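Lyase/mutase (Burkholderia cenocepacia, PDB 4LSB) belongs to the phosphoenolpyruvate phosphomutase family of TIM-barrel enzymes and carries a bound magnesium ion in the model. Local coordinates at residues E166-G171 / P196-A201. Numbering follows the deposited sequence.
Sequences ENYLHG and PGITDA
Y168 lays one face of its ring against I198, joining two neighbouring beta-to-alpha loops of a TIM-barrel fold: segment 166-171 follows strand 160-164, and segment 196-201 follows the adjacent parallel strand 192-194. I198 CG1 stands over the ring centre, 3.5 Å from the centroid and 5° off the normal, a CH-pi contact. CD1 continues from CG1 over the rim, reaching 3.7 Å from Y168 CE1. I198 CG1 lies beside its own backbone N (chi1 -50°), which turns it to the ring while CG2 takes the position anti to N. At the root of the ring, Y168 CB rests 3.4 Å from P196 O and lies against G197 CA. L169 crosses the P196 ring at about a right angle, with CD1 on CG and CD2 over the carbonyl. At the start of 166-171, E166 OE2 meets P196 CG at 3.3 Å, the two side chains crossing at about a right angle; OE2 is also salt-bridged to R164 NE, and the E166 side chain lies about 7 Å from the bound magnesium ion. L175 of helix 175-187 and E203 of helix 201-211 pack on both Y168 and I198. E166 O takes L169 N and H170 ND1 from opposite faces of its plane, the latter bond nearly straight at 174°. One water bridges the loops, accepting from Y168 N at 2.9 Å and donating to P196 O at 2.7 Å.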
loop_
_atom_site.group_PDB
_atom_site.type_symbol
_atom_site.label_atom_id
_atom_site.label_comp_id
_atom_site.label_asym_id
_atom_site.label_seq_id
_atom_site.Cartn_x
_atom_site.Cartn_y
_atom_site.Cartn_z
ATOM N N GLU B 166 -22.593 16.069 -0.631
ATOM C CA GLU B 166 -22.184 15.144 -1.662
ATOM C C GLU B 166 -22.954 15.298 -2.976
ATOM O O GLU B 166 -22.821 14.469 -3.861
ATOM C CB GLU B 166 -22.305 13.714 -1.146
ATOM C CG GLU B 166 -21.520 13.466 0.107
ATOM C CD GLU B 166 -20.019 13.573 -0.103
ATOM O OE1 GLU B 166 -19.463 12.700 -0.804
ATOM O OE2 GLU B 166 -19.385 14.509 0.436
ATOM N N ASN B 167 -23.741 16.357 -3.065
ATOM C CA ASN B 167 -24.605 16.630 -4.211
ATOM C C ASN B 167 -23.985 16.352 -5.557
ATOM O O ASN B 167 -24.584 15.636 -6.386
ATOM C CB ASN B 167 -25.061 18.067 -4.189
ATOM C CG ASN B 167 -26.341 18.271 -3.411
ATOM O OD1 ASN B 167 -27.012 17.320 -3.027
ATOM N ND2 ASN B 167 -26.681 19.515 -3.180
ATOM N N TYR B 168 -22.789 16.901 -5.773
ATOM C CA TYR B 168 -22.146 16.828 -7.081
ATOM C C TYR B 168 -21.640 15.442 -7.414
ATOM O O TYR B 168 -21.323 15.187 -8.576
ATOM C CB TYR B 168 -20.984 17.840 -7.197
ATOM C CG TYR B 168 -21.413 19.253 -7.551
ATOM C CD1 TYR B 168 -22.234 20.008 -6.700
ATOM C CD2 TYR B 168 -20.983 19.846 -8.735
ATOM C CE1 TYR B 168 -22.612 21.296 -7.023
ATOM C CE2 TYR B 168 -21.352 21.135 -9.072
ATOM C CZ TYR B 168 -22.155 21.860 -8.236
ATOM O OH TYR B 168 -22.500 23.116 -8.595
ATOM N N LEU B 169 -21.516 14.562 -6.418
ATOM C CA LEU B 169 -21.148 13.174 -6.697
ATOM C C LEU B 169 -22.369 12.271 -7.002
ATOM O O LEU B 169 -22.183 11.106 -7.380
ATOM C CB LEU B 169 -20.318 12.563 -5.575
ATOM C CG LEU B 169 -19.071 13.331 -5.093
ATOM C CD1 LEU B 169 -18.394 12.514 -4.001
ATOM C CD2 LEU B 169 -18.071 13.632 -6.202
ATOM N N HIS B 170 -23.585 12.781 -6.866
ATOM C CA HIS B 170 -24.784 11.967 -7.079
ATOM C C HIS B 170 -25.773 12.627 -8.066
ATOM O O HIS B 170 -26.987 12.672 -7.848
ATOM C CB HIS B 170 -25.455 11.659 -5.724
ATOM C CG HIS B 170 -24.615 10.815 -4.819
ATOM N ND1 HIS B 170 -23.645 11.347 -3.995
ATOM C CD2 HIS B 170 -24.559 9.471 -4.645
ATOM C CE1 HIS B 170 -23.036 10.370 -3.344
ATOM N NE2 HIS B 170 -23.573 9.222 -3.721
ATOM N N GLY B 171 -25.241 13.191 -9.131
ATOM C CA GLY B 171 -26.062 13.818 -10.163
ATOM C C GLY B 171 -26.831 15.094 -9.878
ATOM O O GLY B 171 -27.506 15.603 -10.778
ATOM N N PRO B 196 -17.396 17.879 -2.525
ATOM C CA PRO B 196 -16.574 17.232 -3.526
ATOM C C PRO B 196 -17.283 17.219 -4.881
ATOM O O PRO B 196 -18.512 17.146 -4.943
ATOM C CB PRO B 196 -16.354 15.831 -2.965
ATOM C CG PRO B 196 -17.434 15.639 -1.971
ATOM C CD PRO B 196 -17.800 16.952 -1.455
ATOM N N GLY B 197 -16.514 17.361 -5.952
ATOM C CA GLY B 197 -17.151 17.487 -7.284
ATOM C C GLY B 197 -17.293 18.868 -7.870
ATOM O O GLY B 197 -17.386 18.995 -9.083
ATOM N N ILE B 198 -17.330 19.916 -7.050
ATOM C CA ILE B 198 -17.215 21.283 -7.555
ATOM C C ILE B 198 -15.750 21.606 -7.941
ATOM O O ILE B 198 -14.845 21.655 -7.095
ATOM C CB ILE B 198 -17.732 22.327 -6.564
ATOM C CG1 ILE B 198 -19.117 21.952 -6.069
ATOM C CG2 ILE B 198 -17.780 23.697 -7.225
ATOM C CD1 ILE B 198 -19.819 23.085 -5.364
ATOM N N THR B 199 -15.526 21.789 -9.241
ATOM C CA THR B 199 -14.185 21.960 -9.780
ATOM C C THR B 199 -14.004 23.295 -10.502
ATOM O O THR B 199 -12.875 23.695 -10.734
ATOM C CB THR B 199 -13.822 20.818 -10.785
ATOM O OG1 THR B 199 -14.903 20.643 -11.699
ATOM C CG2 THR B 199 -13.610 19.482 -10.059
ATOM N N ASP B 200 -15.107 23.954 -10.859
ATOM C CA ASP B 200 -15.036 25.178 -11.657
ATOM C C ASP B 200 -14.594 26.334 -10.759
ATOM O O ASP B 200 -15.072 26.508 -9.636
ATOM C CB ASP B 200 -16.388 25.445 -12.325
ATOM C CG ASP B 200 -16.444 26.774 -12.986
ATOM O OD1 ASP B 200 -15.996 26.834 -14.133
ATOM O OD2 ASP B 200 -16.865 27.760 -12.352
ATOM N N ALA B 201 -13.639 27.113 -11.251
ATOM C CA ALA B 201 -13.057 28.176 -10.431
ATOM C C ALA B 201 -14.122 29.156 -9.955
ATOM O O ALA B 201 -14.098 29.583 -8.798
ATOM C CB ALA B 201 -11.966 28.924 -11.173
HETATM O O HOH W 1 -20.863 17.962 -3.840
#